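Local coordinates for N-acyl-D-glutamate deacylase (Bordetella bronchiseptica, PDB 3GIP), which probably hydrolyses N-acyl-D-glutamate to free D-glutamate and a carboxylate, as a zinc-containing member of the amidohydrolase superfamily, at residues A[63-68]-A[406-411]; A[89-94]-A[180-185]; A[125-130]-A[140-145]; A[150-155]-A[170-175]. One frame throughout, in Å; residues are numbered along the deposited sequence.

Interaction 1 (A[63-68]-A[406-411]); sequences IDVHGH and ALPARV
Ile63 and Val65 converge on the ring of Pro408, which helix 406-412 turns toward the end of strand 57-64. The side chains meet by apolar contact alone. Val65 comes closest, its CG1 lying 3.6 Å from Pro408 CB and meeting the CG of the same ring at 3.9 Å, with the two side chains at about a right angle. Ile63 approaches more slantwise: its CG2 branch stands anti to the backbone N and reaches Pro408 CB at 3.8 Å, while the longer branch carries CD1 to Ala409 CB at 4.4 Å. Met361 of strand 360-362 touches both Val65 and Pro408, extending this buried layer. The fold is the TIM barrel of the amidohydrolases, and the first segment runs on into the His66-Gly67-His68 motif that follows the first barrel strand in this superfamily; the Val65 side chain is about 12 Å from the zinc ion. Polar bonds shape the turn into that motif. Asp64 OD1 accepts the backbone N of His66 at 3.2 Å, an Asx turn in which the N-H arrives from above the carboxylate plane, 48° out of it. The other oxygen, OD2, forms a salt bridge with Lys82 and a hydrogen bond with Ser364 OG.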
loop_
_atom_site.group_PDB
_atom_site.type_symbol
_atom_site.label_atom_id
_atom_site.label_comp_id
_atom_site.label_asym_id
_atom_site.label_seq_id
_atom_site.Cartn_x
_atom_site.Cartn_y
_atom_site.Cartn_z
ATOM N N ILE A 63 -8.814 3.035 -0.042
ATOM C CA ILE A 63 -7.501 3.657 -0.013
ATOM C C ILE A 63 -6.433 2.604 0.271
ATOM O O ILE A 63 -6.360 2.054 1.371
ATOM C CB ILE A 63 -7.454 4.770 1.065
ATOM C CG1 ILE A 63 -8.511 5.830 0.746
ATOM C CG2 ILE A 63 -6.067 5.397 1.117
ATOM C CD1 ILE A 63 -8.544 6.995 1.717
ATOM N N ASP A 64 -5.618 2.321 -0.744
ATOM C CA ASP A 64 -4.545 1.340 -0.634
ATOM C C ASP A 64 -3.343 2.037 -0.022
ATOM O O ASP A 64 -2.601 2.736 -0.714
ATOM C CB ASP A 64 -4.193 0.803 -2.023
ATOM C CG ASP A 64 -3.191 -0.329 -1.976
ATOM O OD1 ASP A 64 -2.741 -0.697 -0.867
ATOM O OD2 ASP A 64 -2.852 -0.854 -3.057
ATOM N N VAL A 65 -3.151 1.837 1.276
ATOM C CA VAL A 65 -2.063 2.483 1.986
ATOM C C VAL A 65 -0.684 1.885 1.743
ATOM O O VAL A 65 0.313 2.452 2.182
ATOM C CB VAL A 65 -2.341 2.515 3.511
ATOM C CG1 VAL A 65 -3.690 3.183 3.768
ATOM C CG2 VAL A 65 -2.318 1.099 4.090
ATOM N N HIS A 66 -0.612 0.751 1.049
ATOM C CA HIS A 66 0.692 0.156 0.789
ATOM C C HIS A 66 0.913 -0.214 -0.666
ATOM O O HIS A 66 0.881 -1.392 -1.043
ATOM C CB HIS A 66 0.934 -1.083 1.651
ATOM C CG HIS A 66 2.384 -1.427 1.785
ATOM N ND1 HIS A 66 3.149 -1.019 2.856
ATOM C CD2 HIS A 66 3.231 -2.059 0.938
ATOM C CE1 HIS A 66 4.406 -1.380 2.662
ATOM N NE2 HIS A 66 4.482 -2.012 1.504
ATOM N N GLY A 67 1.152 0.800 -1.485
ATOM C CA GLY A 67 1.390 0.546 -2.888
ATOM C C GLY A 67 2.847 0.750 -3.255
ATOM O O GLY A 67 3.597 1.403 -2.530
ATOM N N HIS A 68 3.246 0.148 -4.370
ATOM C CA HIS A 68 4.601 0.283 -4.902
ATOM C C HIS A 68 4.438 0.699 -6.358
ATOM O O HIS A 68 5.303 0.440 -7.193
ATOM C CB HIS A 68 5.356 -1.048 -4.847
ATOM C CG HIS A 68 5.871 -1.399 -3.488
ATOM N ND1 HIS A 68 6.768 -0.608 -2.802
ATOM C CD2 HIS A 68 5.625 -2.466 -2.692
ATOM C CE1 HIS A 68 7.054 -1.175 -1.643
ATOM N NE2 HIS A 68 6.374 -2.304 -1.552
ATOM N N ALA A 406 -12.035 5.667 5.986
ATOM C CA ALA A 406 -11.851 6.676 7.018
ATOM C C ALA A 406 -10.555 6.528 7.810
ATOM O O ALA A 406 -9.869 7.517 8.051
ATOM C CB ALA A 406 -13.039 6.674 7.969
ATOM N N LEU A 407 -10.216 5.310 8.222
ATOM C CA LEU A 407 -8.990 5.125 8.996
ATOM C C LEU A 407 -7.766 5.575 8.196
ATOM O O LEU A 407 -6.931 6.326 8.709
ATOM C CB LEU A 407 -8.850 3.666 9.457
ATOM C CG LEU A 407 -7.645 3.343 10.347
ATOM C CD1 LEU A 407 -7.656 4.205 11.616
ATOM C CD2 LEU A 407 -7.681 1.861 10.703
ATOM N N PRO A 408 -7.634 5.128 6.931
ATOM C CA PRO A 408 -6.468 5.567 6.157
ATOM C C PRO A 408 -6.434 7.093 6.019
ATOM O O PRO A 408 -5.374 7.711 6.129
ATOM C CB PRO A 408 -6.664 4.869 4.814
ATOM C CG PRO A 408 -7.315 3.587 5.203
ATOM C CD PRO A 408 -8.338 4.032 6.239
ATOM N N ALA A 409 -7.595 7.699 5.786
ATOM C CA ALA A 409 -7.670 9.151 5.635
ATOM C C ALA A 409 -7.211 9.840 6.917
ATOM O O ALA A 409 -6.533 10.869 6.875
ATOM C CB ALA A 409 -9.097 9.572 5.285
ATOM N N ARG A 410 -7.579 9.264 8.057
ATOM C CA ARG A 410 -7.199 9.814 9.358
ATOM C C ARG A 410 -5.704 9.654 9.622
ATOM O O ARG A 410 -5.045 10.576 10.097
ATOM C CB ARG A 410 -7.989 9.116 10.469
ATOM C CG ARG A 410 -7.461 9.363 11.876
ATOM C CD ARG A 410 -7.589 10.823 12.293
ATOM N NE ARG A 410 -7.094 11.033 13.653
ATOM C CZ ARG A 410 -5.806 11.088 13.987
ATOM N NH1 ARG A 410 -4.867 10.956 13.058
ATOM N NH2 ARG A 410 -5.456 11.263 15.254
ATOM N N VAL A 411 -5.176 8.478 9.305
ATOM C CA VAL A 411 -3.766 8.186 9.525
ATOM C C VAL A 411 -2.843 8.993 8.616
ATOM O O VAL A 411 -1.822 9.516 9.065
ATOM C CB VAL A 411 -3.489 6.673 9.317
ATOM C CG1 VAL A 411 -1.999 6.391 9.356
ATOM C CG2 VAL A 411 -4.203 5.866 10.402
#

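Interaction 2 (A[89-94]-A[180-185]); sequences TVVVGN and GAVGFS
A single side-chain to backbone hydrogen bond ties the loop that follows strand 87-92, at Gly93, to Ser185 of strand 183-187. The two parallel barrel strands are not neighbours, since strand 139-145 lies between them, and their segments meet at the C-terminal end of the barrel, near the zinc ion. The touching parts run only 24° apart. Ser185 OG donates to Gly93 O at 2.6 Å, a short bond, with a C=O...donor angle of 142° and the hydroxyl tilted 18° from the carbonyl plane. OG lies between the backbone N and the carbonyl carbon of its own residue (chi1 69°), a torsion that aims it at Gly93 O. Deeper in the wall Val91 CG1 of the strand faces Val182 CG2, just ahead of strand 183-187, at 4.4 Å, a loose contact, and Leu143 of the intervening strand packs against Val182. Gly93 has a positive phi, a conformation that favours glycine and that turns the chain out of the strand. Asn94 directs its amide to another loop, ND2 being hydrogen-bonded to Gly67 O. Ser185 OG is also hydrogen-bonded to Gly96 N, so one hydroxyl ties together the backbone on both sides of the zinc ligand Cys95. Using OG both to donate and to accept probably helps fix the path of the loop that carries this ligand, a second-shell role.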
loop_
_atom_site.group_PDB
_atom_site.type_symbol
_atom_site.label_atom_id
_atom_site.label_comp_id
_atom_site.label_asym_id
_atom_site.label_seq_id
_atom_site.Cartn_x
_atom_site.Cartn_y
_atom_site.Cartn_z
ATOM N N THR A 89 -7.565 5.563 -4.268
ATOM C CA THR A 89 -6.390 6.306 -3.813
ATOM C C THR A 89 -5.313 5.309 -3.412
ATOM O O THR A 89 -5.613 4.270 -2.825
ATOM C CB THR A 89 -6.698 7.189 -2.572
ATOM O OG1 THR A 89 -7.638 8.210 -2.924
ATOM C CG2 THR A 89 -5.422 7.845 -2.043
ATOM N N VAL A 90 -4.062 5.615 -3.735
ATOM C CA VAL A 90 -2.967 4.743 -3.350
ATOM C C VAL A 90 -1.835 5.561 -2.757
ATOM O O VAL A 90 -1.553 6.671 -3.211
ATOM C CB VAL A 90 -2.406 3.928 -4.540
ATOM C CG1 VAL A 90 -1.833 4.856 -5.605
ATOM C CG2 VAL A 90 -1.330 2.967 -4.037
ATOM N N VAL A 91 -1.217 5.019 -1.716
ATOM C CA VAL A 91 -0.082 5.665 -1.079
ATOM C C VAL A 91 1.134 4.894 -1.586
ATOM O O VAL A 91 1.286 3.701 -1.310
ATOM C CB VAL A 91 -0.157 5.564 0.460
ATOM C CG1 VAL A 91 1.052 6.255 1.086
ATOM C CG2 VAL A 91 -1.449 6.202 0.960
ATOM N N VAL A 92 1.986 5.570 -2.352
ATOM C CA VAL A 92 3.180 4.936 -2.906
ATOM C C VAL A 92 4.443 5.351 -2.152
ATOM O O VAL A 92 4.381 6.168 -1.229
ATOM C CB VAL A 92 3.353 5.294 -4.403
ATOM C CG1 VAL A 92 2.108 4.891 -5.186
ATOM C CG2 VAL A 92 3.612 6.792 -4.558
ATOM N N GLY A 93 5.581 4.780 -2.544
ATOM C CA GLY A 93 6.847 5.110 -1.910
ATOM C C GLY A 93 7.099 4.376 -0.610
ATOM O O GLY A 93 7.719 4.911 0.310
ATOM N N ASN A 94 6.640 3.132 -0.545
ATOM C CA ASN A 94 6.786 2.325 0.659
ATOM C C ASN A 94 8.060 1.495 0.752
ATOM O O ASN A 94 8.782 1.312 -0.230
ATOM C CB ASN A 94 5.578 1.397 0.784
ATOM C CG ASN A 94 4.341 2.125 1.243
ATOM O OD1 ASN A 94 4.215 2.460 2.416
ATOM N ND2 ASN A 94 3.423 2.386 0.318
ATOM N N GLY A 180 4.808 18.213 -0.561
ATOM C CA GLY A 180 3.540 17.514 -0.442
ATOM C C GLY A 180 3.593 16.048 -0.050
ATOM O O GLY A 180 2.546 15.413 0.077
ATOM N N ALA A 181 4.791 15.503 0.138
ATOM C CA ALA A 181 4.920 14.099 0.530
ATOM C C ALA A 181 4.248 13.921 1.887
ATOM O O ALA A 181 4.286 14.821 2.725
ATOM C CB ALA A 181 6.386 13.706 0.617
ATOM N N VAL A 182 3.640 12.758 2.105
ATOM C CA VAL A 182 2.951 12.490 3.361
ATOM C C VAL A 182 3.847 11.972 4.483
ATOM O O VAL A 182 3.392 11.788 5.611
ATOM C CB VAL A 182 1.782 11.491 3.153
ATOM C CG1 VAL A 182 0.699 12.133 2.307
ATOM C CG2 VAL A 182 2.283 10.215 2.484
ATOM N N GLY A 183 5.119 11.745 4.178
ATOM C CA GLY A 183 6.046 11.256 5.180
ATOM C C GLY A 183 7.174 10.505 4.512
ATOM O O GLY A 183 7.398 10.658 3.312
ATOM N N PHE A 184 7.900 9.702 5.284
ATOM C CA PHE A 184 8.983 8.915 4.722
ATOM C C PHE A 184 8.804 7.460 5.139
ATOM O O PHE A 184 8.154 7.165 6.150
ATOM C CB PHE A 184 10.348 9.458 5.177
ATOM C CG PHE A 184 10.707 9.123 6.598
ATOM C CD1 PHE A 184 11.624 8.115 6.872
ATOM C CD2 PHE A 184 10.150 9.832 7.661
ATOM C CE1 PHE A 184 11.986 7.815 8.191
ATOM C CE2 PHE A 184 10.504 9.540 8.983
ATOM C CZ PHE A 184 11.425 8.529 9.244
ATOM N N SER A 185 9.357 6.551 4.349
ATOM C CA SER A 185 9.246 5.137 4.662
ATOM C C SER A 185 10.627 4.538 4.823
ATOM O O SER A 185 11.600 5.047 4.263
ATOM C CB SER A 185 8.514 4.401 3.538
ATOM O OG SER A 185 9.300 4.358 2.353
#

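Interaction 3 (A[125-130]-A[140-145]); sequences PAYFAA and VAALVG
Tyr127 OH, which comes within 4.4 Å of Val140 CG1, is held by a hydrogen bond to the carbonyl oxygen of Asp70, so the hydroxyl gives its proton to a loop outside the two segments while the ring beneath it packs against the barrel strand. The side-chain packing between helix and strand is otherwise apolar. The methyl of Ala142 is the shared target: it sits at the edge of the Phe128 ring, in its plane, with CB 3.8 Å from CE1 and 4.0 Å from CZ, and it also meets the edge of the Tyr127 ring, CB lying 4.1 Å from CE2. Neither ring offers Ala142 its face. Two consecutive helix residues thus bring ring edges to one methyl group. They get there by different torsions: Tyr127, whose CB points toward the strand, sets CG anti to its own N (chi1 178°), which carries the ring edge to Ala142, whereas Phe128 places CG beside its N (chi1 -76°), so that a side chain leaving the helix obliquely still brings its far end to the methyl. Val92 of the adjoining strand lies against Tyr127, Val140 and Ala142 and continues the packing. The helix and strand segments run nearly antiparallel, their axes 11.1 Å apart at an angle of 164°. Helix 124-133 follows strand 87-92 and precedes strand 139-145, two parallel neighbours, making it the connecting helix of a beta-alpha-beta crossover that covers the outside of the TIM barrel; Phe73 of helix 72-75 packs on Tyr127 and Val140 beside it.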
loop_
_atom_site.group_PDB
_atom_site.type_symbol
_atom_site.label_atom_id
_atom_site.label_comp_id
_atom_site.label_asym_id
_atom_site.label_seq_id
_atom_site.Cartn_x
_atom_site.Cartn_y
_atom_site.Cartn_z
ATOM N N PRO A 125 9.237 17.395 -6.283
ATOM C CA PRO A 125 8.601 18.401 -7.136
ATOM C C PRO A 125 8.528 17.931 -8.593
ATOM O O PRO A 125 7.519 18.129 -9.269
ATOM C CB PRO A 125 9.504 19.615 -6.955
ATOM C CG PRO A 125 9.904 19.494 -5.516
ATOM C CD PRO A 125 10.238 18.017 -5.396
ATOM N N ALA A 126 9.597 17.299 -9.068
ATOM C CA ALA A 126 9.642 16.803 -10.439
ATOM C C ALA A 126 8.631 15.675 -10.635
ATOM O O ALA A 126 7.925 15.622 -11.644
ATOM C CB ALA A 126 11.046 16.310 -10.769
ATOM N N TYR A 127 8.561 14.780 -9.656
ATOM C CA TYR A 127 7.639 13.652 -9.705
ATOM C C TYR A 127 6.198 14.151 -9.747
ATOM O O TYR A 127 5.410 13.746 -10.605
ATOM C CB TYR A 127 7.867 12.761 -8.480
ATOM C CG TYR A 127 6.945 11.566 -8.366
ATOM C CD1 TYR A 127 6.733 10.710 -9.446
ATOM C CD2 TYR A 127 6.323 11.261 -7.153
ATOM C CE1 TYR A 127 5.927 9.577 -9.319
ATOM C CE2 TYR A 127 5.521 10.135 -7.016
ATOM C CZ TYR A 127 5.327 9.299 -8.099
ATOM O OH TYR A 127 4.535 8.180 -7.957
ATOM N N PHE A 128 5.862 15.046 -8.824
ATOM C CA PHE A 128 4.518 15.601 -8.762
ATOM C C PHE A 128 4.184 16.419 -10.004
ATOM O O PHE A 128 3.036 16.445 -10.445
ATOM C CB PHE A 128 4.355 16.457 -7.502
ATOM C CG PHE A 128 4.198 15.656 -6.237
ATOM C CD1 PHE A 128 4.201 14.264 -6.269
ATOM C CD2 PHE A 128 4.028 16.296 -5.013
ATOM C CE1 PHE A 128 4.033 13.520 -5.101
ATOM C CE2 PHE A 128 3.859 15.563 -3.840
ATOM C CZ PHE A 128 3.861 14.172 -3.884
ATOM N N ALA A 129 5.188 17.083 -10.568
ATOM C CA ALA A 129 4.980 17.881 -11.771
ATOM C C ALA A 129 4.615 16.950 -12.921
ATOM O O ALA A 129 3.772 17.277 -13.758
ATOM C CB ALA A 129 6.242 18.663 -12.109
ATOM N N ALA A 130 5.250 15.783 -12.952
ATOM C CA ALA A 130 4.987 14.799 -13.993
ATOM C C ALA A 130 3.568 14.269 -13.854
ATOM O O ALA A 130 2.871 14.061 -14.849
ATOM C CB ALA A 130 5.985 13.656 -13.896
ATOM N N VAL A 140 -3.155 9.856 -5.896
ATOM C CA VAL A 140 -1.833 9.432 -5.466
ATOM C C VAL A 140 -1.222 10.272 -4.353
ATOM O O VAL A 140 -1.091 11.491 -4.477
ATOM C CB VAL A 140 -0.844 9.446 -6.653
ATOM C CG1 VAL A 140 0.524 8.955 -6.201
ATOM C CG2 VAL A 140 -1.384 8.586 -7.784
ATOM N N ALA A 141 -0.855 9.605 -3.264
ATOM C CA ALA A 141 -0.193 10.248 -2.135
ATOM C C ALA A 141 1.177 9.588 -2.146
ATOM O O ALA A 141 1.285 8.401 -2.467
ATOM C CB ALA A 141 -0.922 9.944 -0.832
ATOM N N ALA A 142 2.224 10.334 -1.808
ATOM C CA ALA A 142 3.559 9.757 -1.851
ATOM C C ALA A 142 4.439 9.952 -0.632
ATOM O O ALA A 142 4.470 11.022 -0.023
ATOM C CB ALA A 142 4.294 10.271 -3.090
ATOM N N LEU A 143 5.165 8.889 -0.297
ATOM C CA LEU A 143 6.114 8.884 0.805
ATOM C C LEU A 143 7.480 8.937 0.133
ATOM O O LEU A 143 7.624 8.502 -1.011
ATOM C CB LEU A 143 6.021 7.578 1.597
ATOM C CG LEU A 143 4.736 7.265 2.364
ATOM C CD1 LEU A 143 4.595 5.751 2.517
ATOM C CD2 LEU A 143 4.764 7.947 3.726
ATOM N N VAL A 144 8.472 9.487 0.821
ATOM C CA VAL A 144 9.822 9.523 0.269
ATOM C C VAL A 144 10.569 8.377 0.933
ATOM O O VAL A 144 10.504 8.204 2.151
ATOM C CB VAL A 144 10.535 10.865 0.561
ATOM C CG1 VAL A 144 10.531 11.154 2.042
ATOM C CG2 VAL A 144 11.968 10.813 0.039
ATOM N N GLY A 145 11.265 7.582 0.128
ATOM C CA GLY A 145 11.984 6.440 0.663
ATOM C C GLY A 145 13.323 6.719 1.309
ATOM O O GLY A 145 14.152 7.452 0.765
#

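Interaction 4 (A[150-155]-A[170-175])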
loop_
_atom_site.group_PDB
_atom_site.type_symbol
_atom_site.label_atom_id
_atom_site.label_comp_id
_atom_site.label_asym_id
_atom_site.label_seq_id
_atom_site.Cartn_x
_atom_site.Cartn_y
_atom_site.Cartn_z
ATOM N N ARG A 150 19.334 7.818 1.376
ATOM C CA ARG A 150 20.704 7.354 1.547
ATOM C C ARG A 150 21.445 7.287 0.215
ATOM O O ARG A 150 22.586 7.736 0.109
ATOM C CB ARG A 150 20.742 5.968 2.201
ATOM C CG ARG A 150 20.967 5.990 3.699
ATOM C CD ARG A 150 21.464 4.642 4.210
ATOM N NE ARG A 150 21.967 4.753 5.576
ATOM C CZ ARG A 150 23.187 4.388 5.958
ATOM N NH1 ARG A 150 24.036 3.877 5.078
ATOM N NH2 ARG A 150 23.568 4.559 7.216
ATOM N N LEU A 151 20.797 6.724 -0.800
ATOM C CA LEU A 151 21.428 6.585 -2.110
ATOM C C LEU A 151 21.670 7.918 -2.801
ATOM O O LEU A 151 22.537 8.023 -3.672
ATOM C CB LEU A 151 20.577 5.694 -3.015
ATOM C CG LEU A 151 20.375 4.258 -2.525
ATOM C CD1 LEU A 151 19.385 3.555 -3.435
ATOM C CD2 LEU A 151 21.708 3.520 -2.492
ATOM N N ALA A 152 20.907 8.933 -2.415
ATOM C CA ALA A 152 21.042 10.254 -3.015
ATOM C C ALA A 152 22.021 11.147 -2.262
ATOM O O ALA A 152 22.620 12.054 -2.848
ATOM C CB ALA A 152 19.676 10.931 -3.082
ATOM N N ALA A 153 22.196 10.883 -0.972
ATOM C CA ALA A 153 23.069 11.703 -0.143
ATOM C C ALA A 153 24.430 11.108 0.187
ATOM O O ALA A 153 25.351 11.839 0.556
ATOM C CB ALA A 153 22.345 12.062 1.156
ATOM N N MET A 154 24.574 9.795 0.046
ATOM C CA MET A 154 25.831 9.151 0.405
ATOM C C MET A 154 26.653 8.519 -0.714
ATOM O O MET A 154 26.196 7.612 -1.412
ATOM C CB MET A 154 25.565 8.107 1.488
ATOM C CG MET A 154 24.987 8.703 2.760
ATOM S SD MET A 154 24.479 7.464 3.960
ATOM C CE MET A 154 26.053 6.983 4.632
ATOM N N ARG A 155 27.881 9.011 -0.859
ATOM C CA ARG A 155 28.825 8.515 -1.853
ATOM C C ARG A 155 29.031 7.020 -1.611
ATOM O O ARG A 155 29.243 6.244 -2.546
ATOM C CB ARG A 155 30.146 9.281 -1.713
ATOM C CG ARG A 155 31.309 8.734 -2.513
ATOM C CD ARG A 155 32.524 9.640 -2.343
ATOM N NE ARG A 155 33.735 9.051 -2.901
ATOM C CZ ARG A 155 34.323 7.963 -2.418
ATOM N NH1 ARG A 155 33.809 7.341 -1.365
ATOM N NH2 ARG A 155 35.428 7.498 -2.986
ATOM N N GLN A 170 18.068 14.845 5.892
ATOM C CA GLN A 170 16.990 15.542 6.570
ATOM C C GLN A 170 16.480 16.698 5.712
ATOM O O GLN A 170 15.275 16.931 5.631
ATOM C CB GLN A 170 17.459 16.040 7.940
ATOM C CG GLN A 170 17.478 14.932 8.985
ATOM C CD GLN A 170 18.019 15.373 10.326
ATOM O OE1 GLN A 170 17.813 16.512 10.757
ATOM N NE2 GLN A 170 18.697 14.463 11.010
ATOM N N ASP A 171 17.395 17.409 5.057
ATOM C CA ASP A 171 16.998 18.522 4.202
ATOM C C ASP A 171 16.229 18.017 2.985
ATOM O O ASP A 171 15.273 18.657 2.536
ATOM C CB ASP A 171 18.223 19.321 3.747
ATOM C CG ASP A 171 18.869 20.098 4.881
ATOM O OD1 ASP A 171 18.176 20.379 5.881
ATOM O OD2 ASP A 171 20.066 20.443 4.765
ATOM N N MET A 172 16.645 16.868 2.455
ATOM C CA MET A 172 15.968 16.274 1.307
ATOM C C MET A 172 14.562 15.869 1.736
ATOM O O MET A 172 13.596 16.049 0.994
ATOM C CB MET A 172 16.724 15.042 0.808
ATOM C CG MET A 172 18.082 15.341 0.192
ATOM S SD MET A 172 18.852 13.847 -0.477
ATOM C CE MET A 172 18.114 13.802 -2.083
ATOM N N LEU A 173 14.451 15.321 2.940
ATOM C CA LEU A 173 13.151 14.916 3.456
ATOM C C LEU A 173 12.282 16.152 3.651
ATOM O O LEU A 173 11.110 16.163 3.278
ATOM C CB LEU A 173 13.304 14.174 4.786
ATOM C CG LEU A 173 12.001 13.922 5.553
ATOM C CD1 LEU A 173 11.011 13.172 4.669
ATOM C CD2 LEU A 173 12.298 13.136 6.810
ATOM N N GLN A 174 12.866 17.202 4.225
ATOM C CA GLN A 174 12.121 18.432 4.462
ATOM C C GLN A 174 11.574 18.991 3.156
ATOM O O GLN A 174 10.421 19.420 3.088
ATOM C CB GLN A 174 13.010 19.480 5.138
ATOM C CG GLN A 174 12.241 20.711 5.589
ATOM C CD GLN A 174 13.131 21.754 6.232
ATOM O OE1 GLN A 174 14.003 21.427 7.036
ATOM N NE2 GLN A 174 12.902 23.020 5.895
ATOM N N ALA A 175 12.403 18.986 2.117
ATOM C CA ALA A 175 11.982 19.487 0.818
ATOM C C ALA A 175 10.834 18.644 0.270
ATOM O O ALA A 175 9.887 19.172 -0.312
ATOM C CB ALA A 175 13.155 19.471 -0.155
#
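Ala152 and Ala153, in the last turn of helix 146-153, present their methyl groups to Met172 of helix 163-179. The turn starts at Arg150, whose carbonyl oxygen accepts the backbone N of Met154 at 2.9 Å and whose guanidinium group forms a salt bridge with Glu200. Ala152, two residues on, makes the tighter contact: its CB lies 3.4 Å from Met172 CE, closer than methyl groups usually pack, and 4.0 Å from Met172 SD. Ala153 CB also meets the sulfur, at 4.2 Å from Met172 SD, and touches Ala168 and Met169 of the facing helix. At Met154 the chain leaves helical geometry; its SD lies over one face of the Arg150 guanidinium, 3.7 Å above the plane and offset toward the rim. Met172 reaches across because its chain is extended as far as SD and then turns about the CG-SD bond (chi3 85°), which brings CE onto Ala152. Pro101 touches Met172 from a loop. The two helices succeed one another in the barrel's outer layer, and their contact is small, burying 96 Å² in all between partly exposed residues. With two methyls against a thioether, it rests on dispersion and surface burial, which impose little directional demand.

Overall arrangement
Interactions 1 to 3 gather around neighbouring parallel strands of the TIM barrel, in the order 57-64, 87-92, 139-145 and 183-187. The centres of interactions 1 and 2 lie about 9 Å apart and those of 2 and 3 about 8 Å apart; backbone bonds join both pairs, Asp64 to Thr89 and Val91, and Ala141 and Ala142 to Val92 and Val182. Interaction 4 belongs to the outer helical layer, its centre about 25 Å from that of interaction 1, and reaches the strands through Leu173, which packs on Val144 and Phe184. Along the chain, 3 precedes 4, both fall within the span bridged by 2, and interaction 1 encloses all three, bringing a late helix back to the first barrel strand near the zinc site.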